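Local coordinates for protein 2-hydroxyisobutyryl-CoA synthetase (Aquincola tertiaricarbonis, PDB 6HE0) that is a two-domain AMP-binding enzyme of the ANL superfamily, with a large N-terminal and a small C-terminal domain, that holds coenzyme A between its parts, at residues 164-169 with 215-220; 255-260 with 475-480; 295-300 with 360-365; 372-377 with 411-416. All coordinates share one frame; numbering follows the deposited sequence.

Contact 1 (164-169 with 215-220); sequences DLVCVA and PAAFYG. With COA (coenzyme A), chain D.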
# COMPACT_ATOMS: atom_id res chain seq x y z
N ASP A 164 -12.05 11.12 -11.99
CA ASP A 164 -11.96 11.73 -10.65
C ASP A 164 -10.73 11.24 -9.93
O ASP A 164 -10.45 10.03 -9.97
CB ASP A 164 -13.19 11.35 -9.81
CG ASP A 164 -14.46 12.15 -10.04
OD1 ASP A 164 -14.49 12.99 -10.96
OD2 ASP A 164 -15.43 11.95 -9.29
N LEU A 165 -9.99 12.14 -9.26
CA LEU A 165 -8.83 11.72 -8.50
C LEU A 165 -9.36 11.21 -7.16
O LEU A 165 -10.14 11.90 -6.50
CB LEU A 165 -7.83 12.89 -8.32
CG LEU A 165 -6.50 12.58 -7.59
CD1 LEU A 165 -5.67 11.57 -8.34
CD2 LEU A 165 -5.67 13.84 -7.45
N VAL A 166 -9.00 9.96 -6.80
CA VAL A 166 -9.48 9.33 -5.56
C VAL A 166 -8.34 9.09 -4.63
O VAL A 166 -7.47 8.27 -4.91
CB VAL A 166 -10.32 8.04 -5.81
CG1 VAL A 166 -10.71 7.36 -4.50
CG2 VAL A 166 -11.57 8.35 -6.63
N CYS A 167 -8.34 9.82 -3.50
CA CYS A 167 -7.29 9.66 -2.51
C CYS A 167 -7.59 8.55 -1.50
O CYS A 167 -8.53 8.69 -0.72
CB CYS A 167 -6.97 10.97 -1.80
SG CYS A 167 -5.63 10.81 -0.59
N VAL A 168 -6.76 7.47 -1.50
CA VAL A 168 -6.89 6.34 -0.57
C VAL A 168 -5.85 6.55 0.52
O VAL A 168 -4.66 6.28 0.33
CB VAL A 168 -6.78 4.97 -1.26
CG1 VAL A 168 -7.16 3.85 -0.29
CG2 VAL A 168 -7.66 4.93 -2.50
N ALA A 169 -6.31 7.14 1.62
CA ALA A 169 -5.45 7.50 2.74
C ALA A 169 -5.72 6.60 3.95
O ALA A 169 -6.09 7.03 5.04
CB ALA A 169 -5.62 8.97 3.08
N PRO A 215 -8.05 16.35 -4.92
CA PRO A 215 -8.86 15.21 -5.36
C PRO A 215 -10.35 15.44 -5.20
O PRO A 215 -10.75 16.26 -4.38
CB PRO A 215 -8.39 14.08 -4.44
CG PRO A 215 -8.01 14.77 -3.19
CD PRO A 215 -7.31 16.02 -3.67
N ALA A 216 -11.16 14.74 -5.99
CA ALA A 216 -12.62 14.85 -5.90
C ALA A 216 -13.14 13.96 -4.75
O ALA A 216 -14.19 14.24 -4.19
CB ALA A 216 -13.26 14.41 -7.22
N ALA A 217 -12.43 12.89 -4.44
CA ALA A 217 -12.87 11.92 -3.44
C ALA A 217 -11.73 11.46 -2.53
O ALA A 217 -10.56 11.46 -2.93
CB ALA A 217 -13.54 10.73 -4.11
N PHE A 218 -12.10 11.10 -1.30
CA PHE A 218 -11.19 10.67 -0.26
C PHE A 218 -11.76 9.46 0.47
O PHE A 218 -12.97 9.39 0.76
CB PHE A 218 -10.95 11.82 0.74
CG PHE A 218 -10.01 11.52 1.89
CD1 PHE A 218 -10.46 10.85 3.03
CD2 PHE A 218 -8.70 11.99 1.88
CE1 PHE A 218 -9.61 10.63 4.13
CE2 PHE A 218 -7.86 11.77 2.97
CZ PHE A 218 -8.33 11.11 4.10
N TYR A 219 -10.89 8.50 0.74
CA TYR A 219 -11.23 7.32 1.51
C TYR A 219 -10.28 7.15 2.69
O TYR A 219 -9.05 7.17 2.51
CB TYR A 219 -11.18 6.05 0.63
CG TYR A 219 -11.30 4.79 1.46
CD1 TYR A 219 -12.55 4.27 1.79
CD2 TYR A 219 -10.17 4.13 1.94
CE1 TYR A 219 -12.68 3.10 2.53
CE2 TYR A 219 -10.28 2.97 2.73
CZ TYR A 219 -11.54 2.46 3.01
OH TYR A 219 -11.70 1.31 3.74
N GLY A 220 -10.86 6.85 3.84
CA GLY A 220 -10.12 6.49 5.05
C GLY A 220 -11.05 6.12 6.20
O GLY A 220 -12.18 5.70 5.95
N1A COA D . -5.63 5.80 9.29
C2A COA D . -4.62 6.59 8.88
N3A COA D . -3.57 7.03 9.58
C4A COA D . -3.62 6.62 10.85
C5A COA D . -4.59 5.81 11.41
C6A COA D . -5.64 5.38 10.57
N6A COA D . -6.62 4.56 10.95
N7A COA D . -4.33 5.60 12.76
C8A COA D . -3.24 6.29 12.98
N9A COA D . -2.74 6.92 11.86
C1B COA D . -1.52 7.73 11.77
C2B COA D . -1.36 8.71 12.92
O2B COA D . -2.20 9.85 12.72
C3B COA D . 0.16 8.90 12.94
O3B COA D . 0.62 9.82 11.93
P3B COA D . 0.90 11.35 12.19
O7A COA D . 1.94 11.78 11.28
O8A COA D . -0.42 11.98 11.94
O9A COA D . 1.24 11.55 13.66
C4B COA D . 0.70 7.53 12.52
O4B COA D . -0.38 6.88 11.81
C5B COA D . 1.17 6.67 13.67
O5B COA D . 0.09 6.63 14.63
P1A COA D . 0.01 5.60 15.85
O1A COA D . -1.18 5.84 16.71
O2A COA D . 1.25 5.59 16.68
O3A COA D . 0.01 4.22 15.06
P2A COA D . -0.84 2.88 14.98
O4A COA D . -0.38 2.02 16.08
O5A COA D . -2.32 3.22 15.10
O6A COA D . -0.57 2.32 13.51
CBP COA D . -1.86 2.25 11.45
CCP COA D . -1.06 3.13 12.42
CDP COA D . -2.49 3.10 10.34
CEP COA D . -0.87 1.25 10.81
CAP COA D . -2.95 1.51 12.26
OAP COA D . -3.82 2.38 12.98
C9P COA D . -3.76 0.49 11.47
O9P COA D . -3.22 -0.52 11.02
N8P COA D . -5.05 0.72 11.29
C7P COA D . -5.84 -0.19 10.47
C6P COA D . -7.29 0.04 10.62
C5P COA D . -7.88 0.73 9.42
O5P COA D . -7.49 1.84 9.06
N4P COA D . -8.88 0.07 8.83
C3P COA D . -9.95 0.73 8.10
C2P COA D . -9.68 0.87 6.62
S1P COA D . -10.26 2.56 6.31
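Val166, Cys167 and Val168 pair with Ala217, Phe218 and Tyr219 as adjacent parallel strands whose axes run 4.6 Å apart at an angle of 17°. Cys167 supplies both sides of the central link, its N to Ala217 O and its O from Tyr219 N, and Ala169 N continues to Tyr219 O. Leu165 O takes Ala217 N and, weakly, Ala216 N. On one face Cys167 SG comes obliquely to the Phe218 ring, 4.1 Å from CD2, and the small Ala169 lets its CB sit 3.6 Å from Phe218 CE2. Pro215 begins this row, its CB 4.0 Å from Leu165 CG. On the other face Val168 CG1 lies 3.8 Å from Tyr219 CD2. With CG anti to the backbone N (chi1 171°), Tyr219 carries its OH to within 3.2 Å of S1P of coenzyme A; the same hydroxyl is hydrogen-bonded to Ser250. The pair are the second and third strands of a five-stranded parallel α/β sheet: strand 191-193 bonds to the far edge of 164-168, strand 246-249 flanks 217-220, and helix 202-213, on the way from 191-193 to 217-220, covers Leu165, Cys167, Ala169 and Pro215.

Contact 2 (255-260 with 475-480); sequences ASVPGV and EVFRAL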
# COMPACT_ATOMS: atom_id res chain seq x y z
N ALA A 255 -19.22 7.65 10.27
CA ALA A 255 -19.80 8.29 9.09
C ALA A 255 -21.35 8.41 9.13
O ALA A 255 -21.90 9.23 8.40
CB ALA A 255 -19.32 7.61 7.81
N SER A 256 -22.03 7.67 10.05
CA SER A 256 -23.48 7.81 10.30
C SER A 256 -23.77 8.37 11.70
O SER A 256 -24.92 8.32 12.16
CB SER A 256 -24.21 6.48 10.10
OG SER A 256 -24.17 6.05 8.75
N VAL A 257 -22.74 8.93 12.38
CA VAL A 257 -22.91 9.55 13.73
C VAL A 257 -22.84 11.09 13.58
O VAL A 257 -21.82 11.59 13.11
CB VAL A 257 -21.88 9.00 14.75
CG1 VAL A 257 -22.11 9.61 16.14
CG2 VAL A 257 -21.91 7.47 14.80
N PRO A 258 -23.92 11.83 13.92
CA PRO A 258 -23.91 13.31 13.72
C PRO A 258 -22.70 14.06 14.30
O PRO A 258 -22.11 14.89 13.60
CB PRO A 258 -25.23 13.76 14.35
CG PRO A 258 -26.14 12.57 14.19
CD PRO A 258 -25.24 11.37 14.42
N GLY A 259 -22.31 13.76 15.55
CA GLY A 259 -21.18 14.43 16.19
C GLY A 259 -19.84 14.11 15.54
O GLY A 259 -18.82 14.67 15.94
N VAL A 260 -19.82 13.19 14.56
CA VAL A 260 -18.64 12.81 13.79
C VAL A 260 -18.78 13.28 12.33
O VAL A 260 -17.99 14.10 11.88
CB VAL A 260 -18.27 11.31 13.92
CG1 VAL A 260 -17.09 10.94 13.02
CG2 VAL A 260 -17.94 10.97 15.36
N GLU A 475 -16.82 10.32 24.27
CA GLU A 475 -18.01 11.15 24.30
C GLU A 475 -18.84 11.00 23.06
O GLU A 475 -20.07 10.99 23.12
CB GLU A 475 -17.64 12.61 24.49
CG GLU A 475 -18.82 13.55 24.31
CD GLU A 475 -20.00 13.35 25.24
OE1 GLU A 475 -21.12 13.75 24.85
OE2 GLU A 475 -19.82 12.78 26.34
N VAL A 476 -18.17 10.87 21.94
CA VAL A 476 -18.85 10.79 20.67
C VAL A 476 -19.75 9.51 20.55
O VAL A 476 -20.71 9.53 19.78
CB VAL A 476 -17.79 10.98 19.57
CG1 VAL A 476 -17.18 9.67 19.08
CG2 VAL A 476 -18.32 11.84 18.46
N PHE A 477 -19.51 8.46 21.37
CA PHE A 477 -20.36 7.27 21.29
C PHE A 477 -21.23 7.02 22.52
O PHE A 477 -22.04 6.08 22.52
CB PHE A 477 -19.53 6.02 20.95
CG PHE A 477 -18.71 6.16 19.69
CD1 PHE A 477 -19.29 6.64 18.51
CD2 PHE A 477 -17.38 5.75 19.65
CE1 PHE A 477 -18.52 6.79 17.34
CE2 PHE A 477 -16.63 5.86 18.47
CZ PHE A 477 -17.20 6.42 17.34
N ARG A 478 -21.08 7.87 23.56
CA ARG A 478 -21.74 7.74 24.84
C ARG A 478 -23.26 7.63 24.72
O ARG A 478 -23.81 6.67 25.23
CB ARG A 478 -21.32 8.89 25.78
CG ARG A 478 -21.96 8.79 27.17
CD ARG A 478 -21.55 9.89 28.14
NE ARG A 478 -21.81 11.21 27.56
CZ ARG A 478 -23.01 11.76 27.45
NH1 ARG A 478 -24.08 11.15 27.96
NH2 ARG A 478 -23.16 12.93 26.84
N ALA A 479 -23.93 8.58 24.05
CA ALA A 479 -25.37 8.58 23.93
C ALA A 479 -25.86 7.35 23.22
O ALA A 479 -26.85 6.78 23.66
CB ALA A 479 -25.84 9.82 23.21
N LEU A 480 -25.11 6.90 22.18
CA LEU A 480 -25.40 5.68 21.41
C LEU A 480 -25.23 4.44 22.28
O LEU A 480 -26.04 3.52 22.19
CB LEU A 480 -24.53 5.62 20.16
CG LEU A 480 -25.01 6.48 18.97
CD1 LEU A 480 -23.85 6.85 18.06
CD2 LEU A 480 -26.09 5.76 18.17
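Val257 and Gly259, at the start of helix 258-268, face the first turns of helix 475-486, and the closest backbones are those of Gly259 and Val476, with CA atoms 6.2 Å apart. Val257 holds the N-cap position, its O receiving Val260 N, and its side chain points at the other helix. The two methyls of Val257 straddle one partner: CG1 and CG2 are each 3.8 Å from CD1 of Leu480, which crosses them obliquely. Its branched shape thus offers two surfaces, and CG2 also reaches the edge of the Phe477 ring at CE1. Gly259 presents its backbone O toward the side chain of Val476.

In the ANL fold a small C-terminal domain packs on a large N-terminal one, and this is such an interface: residues 255-260 belong to the AMP-binding region, whereas the last helix of the chain follows strand 470-472 of the C-terminal sheet. Val476 CG2 is modelled only 3.2 Å from Val260 CG2, closer than methyls normally pack. Since the first torsion of Val476 (chi1 92°) is far from staggered, the exact placing of both its methyls is doubtful, and that includes CG1, which is modelled over the Phe477 ring. Behind the interface Val260 touches Pro222 and Ile226 of helix 222-234, and Phe477 leans on Pro253 and Arg406. On the exposed side of helix 475-486, Arg478 grips Glu475 side-on, NE lying 2.8 Å from OE2, which sits in the guanidinium plane, while NH2 binds OE1.

Contact 3 (295-300 with 360-365); sequences DGMLCW and PRLPQG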
# COMPACT_ATOMS: atom_id res chain seq x y z
N ASP A 295 -27.51 9.32 4.18
CA ASP A 295 -27.51 9.03 5.60
C ASP A 295 -27.59 7.51 5.77
O ASP A 295 -28.53 6.88 5.25
CB ASP A 295 -28.69 9.71 6.31
CG ASP A 295 -28.64 11.24 6.30
OD1 ASP A 295 -27.57 11.80 6.64
OD2 ASP A 295 -29.68 11.86 5.99
N GLY A 296 -26.64 6.96 6.52
CA GLY A 296 -26.60 5.53 6.78
C GLY A 296 -26.18 4.74 5.57
O GLY A 296 -25.44 5.25 4.72
N MET A 297 -26.68 3.49 5.44
CA MET A 297 -26.25 2.62 4.36
C MET A 297 -27.32 1.81 3.72
O MET A 297 -28.25 1.40 4.38
CB MET A 297 -25.13 1.69 4.86
CG MET A 297 -24.01 2.43 5.55
SD MET A 297 -22.63 1.38 6.00
CE MET A 297 -23.22 0.69 7.46
N LEU A 298 -27.14 1.48 2.46
CA LEU A 298 -28.01 0.57 1.72
C LEU A 298 -27.36 -0.80 1.73
O LEU A 298 -26.12 -0.90 1.71
CB LEU A 298 -28.16 1.08 0.28
CG LEU A 298 -29.50 1.69 -0.15
CD1 LEU A 298 -30.08 2.69 0.86
CD2 LEU A 298 -29.37 2.31 -1.51
N CYS A 299 -28.19 -1.86 1.81
CA CYS A 299 -27.75 -3.25 1.74
C CYS A 299 -27.89 -3.68 0.30
O CYS A 299 -29.01 -3.91 -0.16
CB CYS A 299 -28.59 -4.14 2.66
SG CYS A 299 -28.46 -3.73 4.41
N TRP A 300 -26.76 -3.73 -0.44
CA TRP A 300 -26.70 -4.09 -1.87
C TRP A 300 -26.82 -5.62 -1.96
O TRP A 300 -25.83 -6.32 -2.17
CB TRP A 300 -25.38 -3.57 -2.45
CG TRP A 300 -25.28 -2.07 -2.48
CD1 TRP A 300 -25.17 -1.23 -1.41
CD2 TRP A 300 -25.27 -1.25 -3.65
NE1 TRP A 300 -25.13 0.08 -1.84
CE2 TRP A 300 -25.18 0.10 -3.21
CE3 TRP A 300 -25.33 -1.51 -5.03
CZ2 TRP A 300 -25.14 1.18 -4.11
CZ3 TRP A 300 -25.30 -0.44 -5.92
CH2 TRP A 300 -25.21 0.89 -5.45
N PRO A 360 -32.88 -2.86 1.16
CA PRO A 360 -33.06 -2.55 2.59
C PRO A 360 -32.03 -1.48 3.00
O PRO A 360 -30.97 -1.34 2.37
CB PRO A 360 -32.72 -3.88 3.31
CG PRO A 360 -32.82 -4.94 2.26
CD PRO A 360 -32.45 -4.26 0.95
N ARG A 361 -32.38 -0.68 4.00
CA ARG A 361 -31.50 0.38 4.45
C ARG A 361 -31.16 0.22 5.94
O ARG A 361 -31.97 -0.28 6.71
CB ARG A 361 -32.21 1.73 4.20
CG ARG A 361 -31.34 2.95 4.41
CD ARG A 361 -32.11 4.22 4.20
NE ARG A 361 -31.22 5.34 3.92
CZ ARG A 361 -31.62 6.57 3.64
NH1 ARG A 361 -32.92 6.86 3.60
NH2 ARG A 361 -30.73 7.52 3.39
N LEU A 362 -29.97 0.68 6.31
CA LEU A 362 -29.44 0.78 7.68
C LEU A 362 -29.46 2.32 7.93
O LEU A 362 -28.48 3.00 7.61
CB LEU A 362 -27.99 0.18 7.75
CG LEU A 362 -27.80 -1.27 7.21
CD1 LEU A 362 -26.43 -1.81 7.52
CD2 LEU A 362 -28.89 -2.22 7.69
N PRO A 363 -30.61 2.91 8.36
CA PRO A 363 -30.71 4.39 8.44
C PRO A 363 -29.73 5.08 9.36
O PRO A 363 -29.45 6.26 9.11
CB PRO A 363 -32.17 4.64 8.87
CG PRO A 363 -32.64 3.36 9.44
CD PRO A 363 -31.91 2.28 8.70
N GLN A 364 -29.15 4.36 10.34
CA GLN A 364 -28.12 4.93 11.26
C GLN A 364 -26.79 4.18 11.18
O GLN A 364 -25.98 4.22 12.12
CB GLN A 364 -28.65 4.93 12.69
CG GLN A 364 -29.65 6.05 12.99
CD GLN A 364 -30.47 5.70 14.20
OE1 GLN A 364 -29.95 5.51 15.32
NE2 GLN A 364 -31.78 5.58 14.00
N GLY A 365 -26.55 3.50 10.07
CA GLY A 365 -25.33 2.72 9.91
C GLY A 365 -25.30 1.55 10.88
O GLY A 365 -26.35 0.99 11.26
O HOH W 1 -28.37 4.96 2.85
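Met297 and Leu362 form the tight centre of this antiparallel contact, a hydrogen-bonded pair in which Leu362 N gives to Met297 O at 2.7 Å and Met297 N gives to Leu362 O. Next to them Leu298 faces Arg361 as a non-hydrogen-bonded pair, and Cys299 N then reaches Pro360 O at 2.9 Å. Leu362 O is gripped twice: Met297 N and Gly365 N come to it from opposite faces of its plane, the second closing the type I turn Leu362-Gly365. Gly296, at positive phi (73°), brings its CA to 3.3 Å from Leu362 O, a place where the carbonyls of Leu362 and Pro363 leave no space for a side chain. On the face of Met297 and Leu362, Cys299 SG lies 3.6 Å from Leu362 CD2. Met297, bent at its thioether, turns CE to 3.8 Å from Gly365 CA and also meets Leu362 CD1.

The looser, wetter part is confined to Arg361 and Asp295. Arg361, extended from CG to NE, crosses Leu298 obliquely, its CG 3.8 Å from Leu298 CD1, so that the aliphatic part of a long polar chain covers a leucine. Its NH2 makes a weak, bent bond to Asp295 O (3.0 Å, 126° at the hydrogen), and a water bridges that oxygen to Arg361 NE. The carboxylate of Asp295 is engaged by Lys261 instead.

Strands 287-288, 297-299 and 361-362 make up a small antiparallel sheet of this ANL enzyme. It borders the nucleotide site: the Met297 side chain is about 5 Å from bound AMP.

Contact 4 (372-377 with 411-416); sequences DMFTIR and DELLLR. With COA (coenzyme A), chain D.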
# COMPACT_ATOMS: atom_id res chain seq x y z
N ASP A 372 -17.81 -8.26 23.43
CA ASP A 372 -17.06 -7.17 24.04
C ASP A 372 -16.04 -6.52 23.09
O ASP A 372 -15.20 -5.74 23.54
CB ASP A 372 -16.40 -7.64 25.36
CG ASP A 372 -15.46 -8.83 25.24
OD1 ASP A 372 -15.28 -9.34 24.11
OD2 ASP A 372 -14.95 -9.28 26.29
N MET A 373 -16.14 -6.78 21.78
CA MET A 373 -15.21 -6.17 20.81
C MET A 373 -15.44 -4.65 20.64
O MET A 373 -16.57 -4.17 20.67
CB MET A 373 -15.31 -6.88 19.46
CG MET A 373 -14.15 -6.59 18.54
SD MET A 373 -14.61 -6.36 16.79
CE MET A 373 -15.13 -4.59 16.87
N PHE A 374 -14.36 -3.91 20.44
CA PHE A 374 -14.37 -2.48 20.19
C PHE A 374 -13.32 -2.17 19.15
O PHE A 374 -12.43 -2.96 18.92
CB PHE A 374 -14.14 -1.67 21.48
CG PHE A 374 -12.85 -1.98 22.20
CD1 PHE A 374 -11.67 -1.29 21.90
CD2 PHE A 374 -12.81 -2.94 23.21
CE1 PHE A 374 -10.49 -1.54 22.61
CE2 PHE A 374 -11.63 -3.21 23.89
CZ PHE A 374 -10.48 -2.50 23.61
N THR A 375 -13.43 -1.00 18.53
CA THR A 375 -12.52 -0.53 17.50
C THR A 375 -11.60 0.60 18.03
O THR A 375 -12.04 1.46 18.81
CB THR A 375 -13.31 -0.18 16.25
OG1 THR A 375 -14.15 -1.31 15.93
CG2 THR A 375 -12.44 0.03 15.06
N ILE A 376 -10.28 0.55 17.63
CA ILE A 376 -9.24 1.55 17.93
C ILE A 376 -8.62 1.94 16.62
O ILE A 376 -7.96 1.12 15.99
CB ILE A 376 -8.18 1.04 18.96
CG1 ILE A 376 -8.84 0.73 20.34
CG2 ILE A 376 -6.96 2.00 19.08
CD1 ILE A 376 -9.46 1.93 21.15
N ARG A 377 -8.88 3.16 16.18
CA ARG A 377 -8.35 3.70 14.94
C ARG A 377 -8.58 2.75 13.75
O ARG A 377 -7.68 2.51 12.96
CB ARG A 377 -6.86 4.11 15.11
CG ARG A 377 -6.63 4.97 16.35
CD ARG A 377 -5.26 5.63 16.39
NE ARG A 377 -4.22 4.62 16.62
CZ ARG A 377 -3.80 4.22 17.82
NH1 ARG A 377 -4.35 4.71 18.92
NH2 ARG A 377 -2.84 3.31 17.92
N ASP A 411 -8.68 7.65 18.50
CA ASP A 411 -8.72 6.83 19.70
C ASP A 411 -7.36 6.62 20.29
O ASP A 411 -6.35 6.58 19.58
CB ASP A 411 -9.32 5.44 19.45
CG ASP A 411 -10.61 5.43 18.69
OD1 ASP A 411 -11.57 6.04 19.17
OD2 ASP A 411 -10.67 4.76 17.64
N GLU A 412 -7.37 6.45 21.62
CA GLU A 412 -6.23 6.04 22.42
C GLU A 412 -6.70 4.88 23.27
O GLU A 412 -7.80 4.91 23.85
CB GLU A 412 -5.65 7.19 23.26
CG GLU A 412 -4.72 8.11 22.46
CD GLU A 412 -3.43 7.50 21.89
OE1 GLU A 412 -2.93 8.01 20.86
OE2 GLU A 412 -2.91 6.52 22.48
N LEU A 413 -5.91 3.83 23.25
CA LEU A 413 -6.15 2.64 24.02
C LEU A 413 -5.18 2.69 25.19
O LEU A 413 -3.97 2.62 24.97
CB LEU A 413 -5.80 1.40 23.16
CG LEU A 413 -6.57 0.08 23.41
CD1 LEU A 413 -5.83 -1.09 22.82
CD2 LEU A 413 -6.89 -0.16 24.88
N LEU A 414 -5.71 2.78 26.42
CA LEU A 414 -4.91 2.79 27.64
C LEU A 414 -5.07 1.47 28.39
O LEU A 414 -6.19 1.04 28.61
CB LEU A 414 -5.28 3.99 28.54
CG LEU A 414 -4.61 4.02 29.96
CD1 LEU A 414 -3.10 4.19 29.87
CD2 LEU A 414 -5.20 5.08 30.84
N LEU A 415 -3.94 0.82 28.75
CA LEU A 415 -3.93 -0.40 29.57
C LEU A 415 -3.29 -0.08 30.88
O LEU A 415 -2.17 0.43 30.91
CB LEU A 415 -3.16 -1.58 28.95
CG LEU A 415 -3.47 -2.01 27.52
CD1 LEU A 415 -2.65 -3.23 27.16
CD2 LEU A 415 -4.97 -2.29 27.33
N ARG A 416 -4.01 -0.35 31.97
CA ARG A 416 -3.49 -0.17 33.32
C ARG A 416 -3.21 -1.59 33.75
O ARG A 416 -4.13 -2.39 33.87
CB ARG A 416 -4.52 0.52 34.22
CG ARG A 416 -4.74 1.97 33.83
CD ARG A 416 -5.20 2.81 35.00
NE ARG A 416 -5.13 4.22 34.64
CZ ARG A 416 -6.19 5.00 34.45
NH1 ARG A 416 -7.42 4.53 34.65
NH2 ARG A 416 -6.03 6.27 34.09
N1A COA D . -5.63 5.80 9.29
C2A COA D . -4.62 6.59 8.88
N3A COA D . -3.57 7.03 9.58
C4A COA D . -3.62 6.62 10.85
C5A COA D . -4.59 5.81 11.41
C6A COA D . -5.64 5.38 10.57
N6A COA D . -6.62 4.56 10.95
N7A COA D . -4.33 5.60 12.76
C8A COA D . -3.24 6.29 12.98
N9A COA D . -2.74 6.92 11.86
C1B COA D . -1.52 7.73 11.77
C2B COA D . -1.36 8.71 12.92
O2B COA D . -2.20 9.85 12.72
C3B COA D . 0.16 8.90 12.94
O3B COA D . 0.62 9.82 11.93
P3B COA D . 0.90 11.35 12.19
O7A COA D . 1.94 11.78 11.28
O8A COA D . -0.42 11.98 11.94
O9A COA D . 1.24 11.55 13.66
C4B COA D . 0.70 7.53 12.52
O4B COA D . -0.38 6.88 11.81
C5B COA D . 1.17 6.67 13.67
O5B COA D . 0.09 6.63 14.63
P1A COA D . 0.01 5.60 15.85
O1A COA D . -1.18 5.84 16.71
O2A COA D . 1.25 5.59 16.68
O3A COA D . 0.01 4.22 15.06
P2A COA D . -0.84 2.88 14.98
O4A COA D . -0.38 2.02 16.08
O5A COA D . -2.32 3.22 15.10
O6A COA D . -0.57 2.32 13.51
CBP COA D . -1.86 2.25 11.45
CCP COA D . -1.06 3.13 12.42
CDP COA D . -2.49 3.10 10.34
CEP COA D . -0.87 1.25 10.81
CAP COA D . -2.95 1.51 12.26
OAP COA D . -3.82 2.38 12.98
C9P COA D . -3.76 0.49 11.47
O9P COA D . -3.22 -0.52 11.02
N8P COA D . -5.05 0.72 11.29
C7P COA D . -5.84 -0.19 10.47
C6P COA D . -7.29 0.04 10.62
C5P COA D . -7.88 0.73 9.42
O5P COA D . -7.49 1.84 9.06
N4P COA D . -8.88 0.07 8.83
C3P COA D . -9.95 0.73 8.10
C2P COA D . -9.68 0.87 6.62
S1P COA D . -10.26 2.56 6.31
O HOH W 2 -3.57 3.98 21.58
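Phe374 starts the contact from strand 374-376, which runs at 110° to strand 412-416, by presenting the edge of its ring to Leu413, CE1 being 4.3 Å from Leu413 CG. The side chain of Thr375 points away from 411-416; it is about 4 Å from bound AMP, and Thr375 O receives Arg474. Ile376 meets Leu413 at about a right angle, CG1 3.9 Å from Leu413 CG, and lays CD1 on Asp411 CB, a branched apolar chain suited to filling the corner between crossing strands.

Arg377 then carries the polar end. Its N gives a nearly straight bond (2.8 Å, 174°) to the anti lone pair of Asp411 OD2, while OD1 is salt-bridged to Arg406 and Arg474. The side chain, bent at chi3 (-71°), swings NH1 to Asp411 O at 2.8 Å; this acceptor lies in the guanidinium plane, although the donor stands above the carbonyl plane. NH1 also holds a water shared with Leu413 N and OE2 of Glu412, whose OE1 is salt-bridged to Arg449. NE and NH2 both clasp O5A of coenzyme A, at 2.8 and 2.9 Å, and Arg377 O accepts from its N6A. Ile376 CG2 lies over one guanidinium face and O1A of coenzyme A over the opposite one, both toward the rim.

Asp411 thus acts as a second-shell residue, holding the arginine at both its backbone and its side chain, which probably fixes a positive group against the diphosphate.

From the N terminus, contact 1 comes first and closes a loop of 45 residues within the parallel sheet of the N-terminal domain, before any other contact opens. Contact 2 opens next at 255-260 and closes only at 475-480, at the C-terminal helix. That long loop encloses both contact 3, which joins 295-300 to 360-365 in a small antiparallel sheet, and, later, contact 4, which sets strand 374-376 against the C-terminal sheet. Contacts 3 and 4 follow one another, and none cross. Contacts 2 and 3 touch, Ser256 OG lying 3.2 Å from Gly296 CA. Contacts 1 and 4, with centres about 27 Å apart, are connected through the same coenzyme A.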